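Local coordinates for uncharacterized protein (PDB 4JZA) that probably removes the 3-phosphate from phosphatidylinositol 3-phosphate, acting as a Legionella phosphoinositide phosphatase with a likely role in lipid metabolism at the pathogen-host interface, at residues Lys371-Ser375 against Glu560-Asp565; Thr729-Ile733 against Thr774-Tyr778; Glu103-Ala107 against Tyr670-Glu674; Ser44-Arg48 against Ala613-Glu617. All coordinates share one frame; numbering follows the deposited sequence.

Contact 1: residues Lys371-Ser375 against Glu560-Asp565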
loop_
_atom_site.group_PDB
_atom_site.type_symbol
_atom_site.label_atom_id
_atom_site.label_comp_id
_atom_site.label_asym_id
_atom_site.label_seq_id
_atom_site.Cartn_x
_atom_site.Cartn_y
_atom_site.Cartn_z
ATOM N N LYS A 371 -19.972 -15.688 13.673
ATOM C CA LYS A 371 -19.089 -14.705 13.084
ATOM C C LYS A 371 -17.757 -14.661 13.804
ATOM O O LYS A 371 -17.727 -14.645 15.029
ATOM C CB LYS A 371 -19.769 -13.341 13.013
ATOM C CG LYS A 371 -20.761 -13.352 11.869
ATOM C CD LYS A 371 -21.644 -12.136 11.765
ATOM C CE LYS A 371 -22.751 -12.447 10.754
ATOM N NZ LYS A 371 -23.216 -11.223 10.033
ATOM N N ARG A 372 -16.665 -14.770 13.026
ATOM C CA ARG A 372 -15.310 -14.651 13.530
ATOM C C ARG A 372 -14.724 -13.454 12.785
ATOM O O ARG A 372 -14.751 -13.389 11.556
ATOM C CB ARG A 372 -14.504 -15.928 13.291
ATOM C CG ARG A 372 -14.999 -17.107 14.135
ATOM C CD ARG A 372 -15.358 -18.319 13.294
ATOM N NE ARG A 372 -14.177 -18.898 12.704
ATOM C CZ ARG A 372 -14.162 -19.657 11.615
ATOM N NH1 ARG A 372 -15.273 -19.968 10.969
ATOM N NH2 ARG A 372 -13.003 -20.124 11.176
ATOM N N TYR A 373 -14.204 -12.500 13.540
ATOM C CA TYR A 373 -13.795 -11.217 12.996
ATOM C C TYR A 373 -12.305 -11.117 12.698
ATOM O O TYR A 373 -11.478 -11.596 13.448
ATOM C CB TYR A 373 -14.259 -10.086 13.915
ATOM C CG TYR A 373 -15.755 -10.073 14.124
ATOM C CD1 TYR A 373 -16.350 -10.919 15.038
ATOM C CD2 TYR A 373 -16.569 -9.228 13.398
ATOM C CE1 TYR A 373 -17.711 -10.919 15.226
ATOM C CE2 TYR A 373 -17.933 -9.225 13.585
ATOM C CZ TYR A 373 -18.496 -10.076 14.500
ATOM O OH TYR A 373 -19.850 -10.083 14.696
ATOM N N ARG A 374 -11.987 -10.511 11.564
ATOM C CA ARG A 374 -10.624 -10.424 11.074
ATOM C C ARG A 374 -10.285 -9.003 10.667
ATOM O O ARG A 374 -11.141 -8.259 10.231
ATOM C CB ARG A 374 -10.465 -11.333 9.863
ATOM C CG ARG A 374 -11.590 -11.189 8.860
ATOM C CD ARG A 374 -11.494 -12.206 7.751
ATOM N NE ARG A 374 -10.127 -12.374 7.296
ATOM C CZ ARG A 374 -9.786 -13.069 6.225
ATOM N NH1 ARG A 374 -10.711 -13.653 5.496
ATOM N NH2 ARG A 374 -8.522 -13.181 5.884
ATOM N N SER A 375 -9.026 -8.630 10.822
ATOM C CA SER A 375 -8.538 -7.329 10.401
ATOM C C SER A 375 -7.025 -7.367 10.258
ATOM O O SER A 375 -6.392 -8.333 10.628
ATOM C CB SER A 375 -8.962 -6.234 11.379
ATOM O OG SER A 375 -8.011 -6.060 12.409
ATOM N N GLU A 560 -5.532 -19.815 9.264
ATOM C CA GLU A 560 -6.227 -20.206 10.475
ATOM C C GLU A 560 -7.699 -20.430 10.206
ATOM O O GLU A 560 -8.293 -21.372 10.704
ATOM C CB GLU A 560 -6.086 -19.131 11.545
ATOM C CG GLU A 560 -6.834 -19.450 12.830
ATOM C CD GLU A 560 -8.211 -18.815 12.910
ATOM O OE1 GLU A 560 -8.337 -17.618 12.622
ATOM O OE2 GLU A 560 -9.173 -19.508 13.278
ATOM N N LEU A 561 -8.286 -19.545 9.415
ATOM C CA LEU A 561 -9.697 -19.629 9.086
ATOM C C LEU A 561 -10.039 -20.878 8.307
ATOM O O LEU A 561 -11.059 -21.496 8.540
ATOM C CB LEU A 561 -10.139 -18.401 8.305
ATOM C CG LEU A 561 -10.122 -17.098 9.088
ATOM C CD1 LEU A 561 -10.637 -15.972 8.220
ATOM C CD2 LEU A 561 -10.948 -17.220 10.349
ATOM N N ILE A 562 -9.183 -21.238 7.369
ATOM C CA ILE A 562 -9.362 -22.457 6.607
ATOM C C ILE A 562 -9.246 -23.653 7.573
ATOM O O ILE A 562 -10.087 -24.591 7.541
ATOM C CB ILE A 562 -8.273 -22.524 5.521
ATOM C CG1 ILE A 562 -8.680 -21.680 4.305
ATOM C CG2 ILE A 562 -7.993 -23.938 5.082
ATOM C CD1 ILE A 562 -7.495 -21.282 3.479
ATOM N N HIS A 563 -8.216 -23.620 8.431
ATOM C CA HIS A 563 -7.938 -24.745 9.300
ATOM C C HIS A 563 -9.084 -24.910 10.280
ATOM O O HIS A 563 -9.613 -26.022 10.457
ATOM C CB HIS A 563 -6.632 -24.551 10.022
ATOM C CG HIS A 563 -6.107 -25.777 10.694
ATOM N ND1 HIS A 563 -6.309 -26.028 12.033
ATOM C CD2 HIS A 563 -5.298 -26.764 10.245
ATOM C CE1 HIS A 563 -5.689 -27.143 12.366
ATOM N NE2 HIS A 563 -5.085 -27.622 11.297
ATOM N N THR A 564 -9.515 -23.812 10.874
ATOM C CA THR A 564 -10.606 -23.888 11.811
ATOM C C THR A 564 -11.874 -24.264 11.056
ATOM O O THR A 564 -12.580 -25.181 11.447
ATOM C CB THR A 564 -10.713 -22.581 12.604
ATOM O OG1 THR A 564 -9.493 -22.364 13.327
ATOM C CG2 THR A 564 -11.844 -22.615 13.583
ATOM N N ASP A 565 -12.175 -23.635 9.943
ATOM C CA ASP A 565 -13.310 -24.153 9.158
ATOM C C ASP A 565 -13.215 -25.695 8.971
ATOM O O ASP A 565 -14.185 -26.420 9.145
ATOM C CB ASP A 565 -13.421 -23.467 7.787
ATOM C CG ASP A 565 -14.027 -22.056 7.861
ATOM O OD1 ASP A 565 -14.724 -21.760 8.879
ATOM O OD2 ASP A 565 -13.827 -21.250 6.886
HETATM O O HOH W 1 -11.528 -18.749 13.528
#

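Contact 2: residues Thr729-Ile733 against Thr774-Tyr778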
loop_
_atom_site.group_PDB
_atom_site.type_symbol
_atom_site.label_atom_id
_atom_site.label_comp_id
_atom_site.label_asym_id
_atom_site.label_seq_id
_atom_site.Cartn_x
_atom_site.Cartn_y
_atom_site.Cartn_z
ATOM N N THR A 729 30.751 19.444 -40.560
ATOM C CA THR A 729 29.371 19.376 -40.116
ATOM C C THR A 729 29.292 18.895 -38.669
ATOM O O THR A 729 29.861 17.890 -38.344
ATOM C CB THR A 729 28.560 18.406 -40.989
ATOM O OG1 THR A 729 28.718 18.713 -42.381
ATOM C CG2 THR A 729 27.100 18.518 -40.672
ATOM N N PRO A 730 28.559 19.587 -37.796
ATOM C CA PRO A 730 28.338 19.054 -36.448
ATOM C C PRO A 730 27.686 17.667 -36.436
ATOM O O PRO A 730 26.801 17.370 -37.269
ATOM C CB PRO A 730 27.381 20.066 -35.795
ATOM C CG PRO A 730 27.259 21.216 -36.712
ATOM C CD PRO A 730 27.808 20.825 -38.061
ATOM N N ASP A 731 28.103 16.821 -35.501
ATOM C CA ASP A 731 27.712 15.422 -35.507
ATOM C C ASP A 731 26.206 15.224 -35.389
ATOM O O ASP A 731 25.649 14.316 -36.057
ATOM C CB ASP A 731 28.435 14.648 -34.396
ATOM C CG ASP A 731 28.434 13.110 -34.631
ATOM O OD1 ASP A 731 29.108 12.651 -35.626
ATOM O OD2 ASP A 731 27.780 12.392 -33.804
ATOM N N GLY A 732 25.557 16.060 -34.568
ATOM C CA GLY A 732 24.100 16.063 -34.461
ATOM C C GLY A 732 23.369 16.218 -35.783
ATOM O O GLY A 732 22.410 15.497 -36.080
ATOM N N ILE A 733 23.870 17.116 -36.606
ATOM C CA ILE A 733 23.321 17.323 -37.903
ATOM C C ILE A 733 23.590 16.137 -38.824
ATOM O O ILE A 733 22.692 15.750 -39.585
ATOM C CB ILE A 733 23.891 18.590 -38.520
ATOM C CG1 ILE A 733 23.589 19.817 -37.670
ATOM C CG2 ILE A 733 23.349 18.789 -39.930
ATOM C CD1 ILE A 733 22.118 20.140 -37.538
ATOM N N THR A 774 22.217 25.842 -37.584
ATOM C CA THR A 774 22.410 24.859 -36.505
ATOM C C THR A 774 21.678 25.266 -35.236
ATOM O O THR A 774 20.945 24.451 -34.646
ATOM C CB THR A 774 23.897 24.671 -36.181
ATOM O OG1 THR A 774 24.580 24.137 -37.332
ATOM C CG2 THR A 774 24.064 23.722 -35.019
ATOM N N ASN A 775 21.796 26.521 -34.839
ATOM C CA ASN A 775 20.988 26.993 -33.678
ATOM C C ASN A 775 19.492 26.981 -33.876
ATOM O O ASN A 775 18.752 26.826 -32.905
ATOM C CB ASN A 775 21.319 28.419 -33.270
ATOM C CG ASN A 775 22.627 28.541 -32.544
ATOM O OD1 ASN A 775 23.200 27.580 -31.998
ATOM N ND2 ASN A 775 23.153 29.708 -32.610
ATOM N N SER A 776 19.020 27.200 -35.096
ATOM C CA SER A 776 17.593 27.140 -35.323
ATOM C C SER A 776 17.128 25.684 -35.290
ATOM O O SER A 776 16.091 25.370 -34.681
ATOM C CB SER A 776 17.232 27.804 -36.630
ATOM O OG SER A 776 15.910 27.561 -36.935
ATOM N N VAL A 777 17.894 24.764 -35.883
ATOM C CA VAL A 777 17.481 23.366 -35.831
ATOM C C VAL A 777 17.450 22.821 -34.374
ATOM O O VAL A 777 16.441 22.311 -33.909
ATOM C CB VAL A 777 18.363 22.519 -36.750
ATOM C CG1 VAL A 777 18.162 21.031 -36.512
ATOM C CG2 VAL A 777 18.008 22.833 -38.198
ATOM N N TYR A 778 18.564 22.945 -33.671
ATOM C CA TYR A 778 18.680 22.462 -32.303
ATOM C C TYR A 778 17.773 23.210 -31.350
ATOM O O TYR A 778 17.045 22.613 -30.527
ATOM C CB TYR A 778 20.122 22.603 -31.792
ATOM C CG TYR A 778 21.165 21.678 -32.404
ATOM C CD1 TYR A 778 20.837 20.726 -33.366
ATOM C CD2 TYR A 778 22.508 21.761 -32.003
ATOM C CE1 TYR A 778 21.804 19.900 -33.905
ATOM C CE2 TYR A 778 23.473 20.919 -32.520
ATOM C CZ TYR A 778 23.126 20.000 -33.480
ATOM O OH TYR A 778 24.085 19.161 -34.004
#

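Contact 3: residues Glu103-Ala107 against Tyr670-Glu674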
loop_
_atom_site.group_PDB
_atom_site.type_symbol
_atom_site.label_atom_id
_atom_site.label_comp_id
_atom_site.label_asym_id
_atom_site.label_seq_id
_atom_site.Cartn_x
_atom_site.Cartn_y
_atom_site.Cartn_z
ATOM N N GLU A 103 5.427 -7.116 -15.092
ATOM C CA GLU A 103 6.594 -6.309 -14.658
ATOM C C GLU A 103 6.838 -5.192 -15.692
ATOM O O GLU A 103 7.113 -4.040 -15.340
ATOM C CB GLU A 103 7.836 -7.159 -14.490
ATOM C CG GLU A 103 7.890 -8.085 -13.271
ATOM C CD GLU A 103 9.016 -9.168 -13.317
ATOM O OE1 GLU A 103 9.979 -8.996 -14.064
ATOM O OE2 GLU A 103 8.982 -10.196 -12.603
ATOM N N ARG A 104 6.670 -5.527 -16.972
ATOM C CA ARG A 104 6.923 -4.576 -18.031
ATOM C C ARG A 104 5.937 -3.428 -18.010
ATOM O O ARG A 104 6.327 -2.299 -18.189
ATOM C CB ARG A 104 6.805 -5.245 -19.398
ATOM C CG ARG A 104 8.035 -6.016 -19.874
ATOM C CD ARG A 104 7.921 -6.398 -21.358
ATOM N NE ARG A 104 9.088 -7.190 -21.794
ATOM C CZ ARG A 104 9.084 -8.497 -22.070
ATOM N NH1 ARG A 104 7.962 -9.212 -21.972
ATOM N NH2 ARG A 104 10.212 -9.089 -22.457
ATOM N N PHE A 105 4.657 -3.742 -17.848
ATOM C CA PHE A 105 3.588 -2.749 -17.847
ATOM C C PHE A 105 3.734 -1.827 -16.640
ATOM O O PHE A 105 3.589 -0.597 -16.739
ATOM C CB PHE A 105 2.212 -3.440 -17.884
ATOM C CG PHE A 105 1.067 -2.529 -17.565
ATOM C CD1 PHE A 105 0.452 -1.799 -18.561
ATOM C CD2 PHE A 105 0.606 -2.391 -16.247
ATOM C CE1 PHE A 105 -0.595 -0.944 -18.256
ATOM C CE2 PHE A 105 -0.426 -1.527 -15.925
ATOM C CZ PHE A 105 -1.019 -0.790 -16.933
ATOM N N THR A 106 4.081 -2.414 -15.513
ATOM C CA THR A 106 4.176 -1.634 -14.307
ATOM C C THR A 106 5.360 -0.633 -14.429
ATOM O O THR A 106 5.236 0.556 -14.135
ATOM C CB THR A 106 4.280 -2.588 -13.070
ATOM O OG1 THR A 106 3.203 -3.556 -13.081
ATOM C CG2 THR A 106 4.204 -1.796 -11.795
ATOM N N ALA A 107 6.510 -1.125 -14.882
ATOM C CA ALA A 107 7.706 -0.268 -15.074
ATOM C C ALA A 107 7.429 0.899 -15.998
ATOM O O ALA A 107 7.924 1.976 -15.763
ATOM C CB ALA A 107 8.854 -1.070 -15.637
ATOM N N TYR A 670 14.322 -2.458 -16.847
ATOM C CA TYR A 670 13.120 -2.140 -17.673
ATOM C C TYR A 670 13.039 -0.689 -18.161
ATOM O O TYR A 670 12.504 -0.421 -19.228
ATOM C CB TYR A 670 11.779 -2.452 -16.944
ATOM C CG TYR A 670 11.424 -3.924 -16.857
ATOM C CD1 TYR A 670 11.079 -4.648 -18.010
ATOM C CD2 TYR A 670 11.423 -4.589 -15.629
ATOM C CE1 TYR A 670 10.784 -6.000 -17.939
ATOM C CE2 TYR A 670 11.106 -5.923 -15.547
ATOM C CZ TYR A 670 10.793 -6.628 -16.700
ATOM O OH TYR A 670 10.492 -7.966 -16.637
ATOM N N LEU A 671 13.511 0.249 -17.358
ATOM C CA LEU A 671 13.374 1.681 -17.686
ATOM C C LEU A 671 14.007 2.038 -19.054
ATOM O O LEU A 671 15.022 1.459 -19.459
ATOM C CB LEU A 671 13.974 2.517 -16.555
ATOM C CG LEU A 671 13.406 2.161 -15.159
ATOM C CD1 LEU A 671 14.182 2.869 -14.054
ATOM C CD2 LEU A 671 11.930 2.509 -15.090
ATOM N N LEU A 672 13.355 2.936 -19.792
ATOM C CA LEU A 672 13.884 3.418 -21.063
ATOM C C LEU A 672 15.042 4.378 -20.760
ATOM O O LEU A 672 15.025 5.038 -19.713
ATOM C CB LEU A 672 12.791 4.134 -21.884
ATOM C CG LEU A 672 11.711 3.248 -22.523
ATOM C CD1 LEU A 672 10.369 3.965 -22.572
ATOM C CD2 LEU A 672 12.084 2.755 -23.910
ATOM N N PRO A 673 16.044 4.468 -21.667
ATOM C CA PRO A 673 17.236 5.371 -21.564
ATOM C C PRO A 673 17.005 6.904 -21.306
ATOM O O PRO A 673 15.856 7.360 -21.296
ATOM C CB PRO A 673 17.937 5.164 -22.934
ATOM C CG PRO A 673 17.450 3.851 -23.466
ATOM C CD PRO A 673 16.054 3.694 -22.937
ATOM N N GLU A 674 18.093 7.688 -21.223
ATOM C CA GLU A 674 18.091 9.068 -20.624
ATOM C C GLU A 674 16.855 9.934 -20.923
ATOM O O GLU A 674 16.137 10.294 -19.983
ATOM C CB GLU A 674 19.383 9.886 -20.926
ATOM C CG GLU A 674 20.680 9.093 -20.767
ATOM C CD GLU A 674 21.919 9.933 -20.453
ATOM O OE1 GLU A 674 21.940 10.701 -19.481
ATOM O OE2 GLU A 674 22.928 9.798 -21.160
#

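Contact 4: residues Ser44-Arg48 against Ala613-Glu617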
loop_
_atom_site.group_PDB
_atom_site.type_symbol
_atom_site.label_atom_id
_atom_site.label_comp_id
_atom_site.label_asym_id
_atom_site.label_seq_id
_atom_site.Cartn_x
_atom_site.Cartn_y
_atom_site.Cartn_z
ATOM N N SER A 44 -5.861 -13.178 -12.769
ATOM C CA SER A 44 -5.146 -12.353 -11.793
ATOM C C SER A 44 -4.279 -11.299 -12.485
ATOM O O SER A 44 -4.127 -10.169 -12.009
ATOM C CB SER A 44 -4.355 -13.219 -10.793
ATOM O OG SER A 44 -5.287 -13.956 -9.955
ATOM N N PHE A 45 -3.783 -11.660 -13.653
ATOM C CA PHE A 45 -2.968 -10.758 -14.456
ATOM C C PHE A 45 -3.777 -9.571 -15.007
ATOM O O PHE A 45 -3.406 -8.412 -14.860
ATOM C CB PHE A 45 -2.294 -11.556 -15.575
ATOM C CG PHE A 45 -1.719 -10.715 -16.627
ATOM C CD1 PHE A 45 -0.489 -10.155 -16.459
ATOM C CD2 PHE A 45 -2.426 -10.468 -17.774
ATOM C CE1 PHE A 45 0.031 -9.340 -17.422
ATOM C CE2 PHE A 45 -1.914 -9.664 -18.738
ATOM C CZ PHE A 45 -0.689 -9.101 -18.548
ATOM N N ALA A 46 -4.888 -9.853 -15.636
ATOM C CA ALA A 46 -5.740 -8.776 -16.086
ATOM C C ALA A 46 -6.236 -7.908 -14.916
ATOM O O ALA A 46 -6.408 -6.709 -15.061
ATOM C CB ALA A 46 -6.930 -9.354 -16.838
ATOM N N ARG A 47 -6.503 -8.508 -13.758
ATOM C CA ARG A 47 -7.038 -7.715 -12.647
ATOM C C ARG A 47 -5.987 -6.757 -12.202
ATOM O O ARG A 47 -6.313 -5.607 -11.944
ATOM C CB ARG A 47 -7.564 -8.531 -11.444
ATOM C CG ARG A 47 -8.808 -9.345 -11.714
ATOM C CD ARG A 47 -9.240 -10.152 -10.477
ATOM N NE ARG A 47 -10.299 -9.365 -9.872
ATOM C CZ ARG A 47 -10.401 -9.014 -8.590
ATOM N NH1 ARG A 47 -9.564 -9.429 -7.633
ATOM N NH2 ARG A 47 -11.402 -8.240 -8.247
ATOM N N ARG A 48 -4.738 -7.203 -12.157
ATOM C CA ARG A 48 -3.658 -6.349 -11.635
ATOM C C ARG A 48 -3.324 -5.245 -12.609
ATOM O O ARG A 48 -3.143 -4.107 -12.204
ATOM C CB ARG A 48 -2.393 -7.143 -11.338
ATOM C CG ARG A 48 -1.459 -6.472 -10.355
ATOM C CD ARG A 48 -1.681 -6.983 -8.955
ATOM N NE ARG A 48 -1.088 -6.105 -7.990
ATOM C CZ ARG A 48 -1.624 -4.968 -7.602
ATOM N NH1 ARG A 48 -2.796 -4.609 -8.072
ATOM N NH2 ARG A 48 -0.996 -4.185 -6.735
ATOM N N ALA A 613 -5.616 -5.872 -3.085
ATOM C CA ALA A 613 -4.960 -5.390 -4.292
ATOM C C ALA A 613 -5.317 -6.295 -5.455
ATOM O O ALA A 613 -4.695 -7.332 -5.629
ATOM C CB ALA A 613 -3.460 -5.351 -4.094
ATOM N N PRO A 614 -6.340 -5.848 -6.306
ATOM C CA PRO A 614 -6.779 -6.872 -7.277
ATOM C C PRO A 614 -5.702 -7.420 -8.202
ATOM O O PRO A 614 -4.866 -6.686 -8.696
ATOM C CB PRO A 614 -7.835 -6.150 -8.100
ATOM C CG PRO A 614 -8.486 -5.267 -7.129
ATOM C CD PRO A 614 -7.303 -4.652 -6.475
ATOM N N GLY A 615 -5.770 -8.724 -8.446
ATOM C CA GLY A 615 -4.749 -9.476 -9.145
ATOM C C GLY A 615 -3.713 -10.062 -8.213
ATOM O O GLY A 615 -2.768 -10.707 -8.627
ATOM N N SER A 616 -3.925 -9.855 -6.929
ATOM C CA SER A 616 -3.005 -10.298 -5.904
ATOM C C SER A 616 -3.614 -11.457 -5.155
ATOM O O SER A 616 -3.416 -11.614 -3.962
ATOM C CB SER A 616 -2.667 -9.169 -4.957
ATOM O OG SER A 616 -1.785 -8.272 -5.575
ATOM N N GLU A 617 -4.385 -12.256 -5.867
ATOM C CA GLU A 617 -5.128 -13.318 -5.245
ATOM C C GLU A 617 -4.237 -14.512 -5.047
ATOM O O GLU A 617 -4.089 -15.344 -5.919
ATOM C CB GLU A 617 -6.297 -13.708 -6.136
ATOM C CG GLU A 617 -7.387 -12.659 -6.209
ATOM C CD GLU A 617 -7.216 -11.714 -7.371
ATOM O OE1 GLU A 617 -6.669 -12.133 -8.395
ATOM O OE2 GLU A 617 -7.637 -10.554 -7.268
#

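Contact 1: residues Lys371-Ser375 against Glu560-Asp565
Arg372 reaches Asp565 through a salt bridge that uses a single carboxylate oxygen. The straighter bond runs from Arg372 NH1 to Asp565 OD1 (2.8 Å, 164° at the hydrogen); it lies almost in the guanidinium plane and meets the oxygen on its syn side. A weak second bond links Arg372 NH2 to the same Asp565 OD1 at 3.3 Å. The two flat groups stand nearly perpendicular, 84° apart, so this is not the side-by-side, two-pronged pairing. Bends at the second and third side-chain torsions (chi2 124°) turn the guanidinium edge to the helix, and Ser369 OG also holds NH1. The third nitrogen is used through water: Arg372 NE donates to water 1 at 2.8 Å, and the water donates to Glu560 OE2. Glu560 OE1 pairs with Lys557.

Arg372 and Arg374, two apart on strand 365-374, both point at helix 556-574, whose residues 560-565 run nearly antiparallel to 372-374. This helix follows strand 545-549 and a loop with the Cys-x5-Arg pattern of cysteine-based phosphatases, consistent with a catalytic P-loop beside the contact.

The apolar contacts come from Leu561, whose two methyls suit a place between two arginines. Leu561 CD1 lies over one face of the Arg374 guanidinium, 3.6 Å from Arg374 CZ, while Leu561 CD2 lies 3.7 Å from Arg372 NH2. Arg374 keeps its charge for Asp164, and Thr564 brings CB to Arg372 NH2 while its hydroxyl meets Ser533.

Contact 2: residues Thr729-Ile733 against Thr774-Tyr778
In the helical C-terminal domain of this phosphoinositide phosphatase, the first turn of helix 731-740 receives the ring of Tyr778 and the side chains of Thr774 and Val777, all three from helix 772-782. Pro730 occupies the N-cap position of the receiving helix; its backbone leads into the first turn, and its ring gives the partner an apolar surface. Pro730 CB lies 3.9 Å from Tyr778 OH, and Pro730 CG is 4.0 Å from Thr774 OG1.

The phenol oxygen ends close to the main chain. Tyr778 OH sits 3.1 Å from Gly732 CA and 3.3 Å from Ile733 N. Glycine suits this place because, having no side chain, it leaves room for the phenol oxygen, and tyrosine suits the other because its ring spans the gap between two helices while its hydroxyl ends beside the backbone of the first turn.

The apolar part of the contact is made by Ile733. Its CG1 branch turns anti to the carbonyl carbon (chi1 -59°), and Ile733 CD1 comes to 3.7 Å from Tyr778 CE1 and 4.2 Å from Val777 CG1. One turn before the tyrosine, Thr774 lays its CG2 over one face of the ring, offset toward the rim, which probably helps to steady the ring from its own helix.

Helix 676-702 closes the apolar side, with Ile702 against Ile733 and with Leu698 and Leu701 against Val777. Elsewhere, Ser776 hydrogen-bonds Glu804, linking helix 772-782 to helix 794-817.

Contact 3: residues Glu103-Ala107 against Tyr670-Glu674
Glu103 accepts a hydrogen bond from the phenol of Tyr670, with Tyr670 OH 2.8 Å from Glu103 OE1. The donor comes to the anti side of that oxygen, 24° out of the carboxylate plane, and OE1 itself lies at the edge of the ring. Carboxylate and ring planes are turned 75° apart. The other oxygen, OE2, is hydrogen-bonded to His99 ND1, so the glutamate serves two partners at once.

Arg104 offers its aliphatic stem: Arg104 CG meets the ring's rim 3.4 Å from Tyr670 CE1. The two side chains cross at about a right angle, and the arginine continues past the ring to a salt bridge with Glu101. One face of the ring lies against the peptide joining Glu103 to Arg104; Tyr670 CG stands opposite its own carbonyl carbon (chi1 -75°), which swings the ring onto the helix.

Ala107, one turn on from Glu103, meets the base of the tyrosine with Ala107 CB 3.5 Å from Tyr670 CB; so small a residue lets the loop come close. Ala107 O has Leu671 CD2 at 4.1 Å.

Tyr670 thus lies along helix 95-116, directly after an unmodelled stretch. Phe105 of that helix packs instead on Val49 of helix 41-62, while Leu672 leads the loop to helix 676-702.

Contact 4: residues Ser44-Arg48 against Ala613-Glu617
Two guanidinium groups of helix 41-62, those of Arg47 and Arg48, flank the turn at Ala613-Glu617. Over one face of the Arg47 group lies Pro614 CB, 3.9 Å from Arg47 CZ, and at its edge comes the carboxylate of Glu617. The two charged groups form a salt bridge, but NH1 and OE2 are modelled too close together for its exact geometry to be trusted. The Arg48 group has Ala613 CB over a face, 3.8 Å from Arg48 NH2; Ser616 OG also lies over a face but makes no clear bond to NE. Bent at chi2 (96°), Arg48 sends NH1 to Pro614 O at 3.0 Å; the 138° angle at the hydrogen and a tilt from both planes make this a bent bond.

Ala613 to Ser616 is a type II turn, with proline and glycine in the two central positions they classically fill. Gly615 has a positive phi (91°), which suits glycine, and its lack of a side chain makes room for Ser44 O and Arg48 CB. Ser44 OG donates to Glu617 OE1 at 2.8 Å.

Arg48 has further partners in Glu133 and the carbonyl of Asp653, which explains a long residue with several donors at a buried spot. Glu617 rests on the Ser44 bond; the Arg47 guanidinium and Gly615 N are less sure partners, but together they would probably favour its ionised form and bind turn to helix.

In the fold
The four contacts are spread along an elongated chain. Contact 1 ties a strand of the mixed nine-stranded sheet to helix 556-574; contact 2 lies in the helical C-terminal domain, its centre about 70 Å from that of contact 1. Contacts 3 and 4 come between, about 20 Å apart at their centres, on helices 95-116 and 41-62. Their segments alternate along the chain: 44-48, 103-107, 613-617, 670-674, so N-terminal helices are twice joined to late loops, with both segments of contact 1 falling in the interval. Helix 604-612, which touches contact 1, runs into the turn of contact 4, and helix 676-702 leads from the loop of contact 3 into the C-terminal domain.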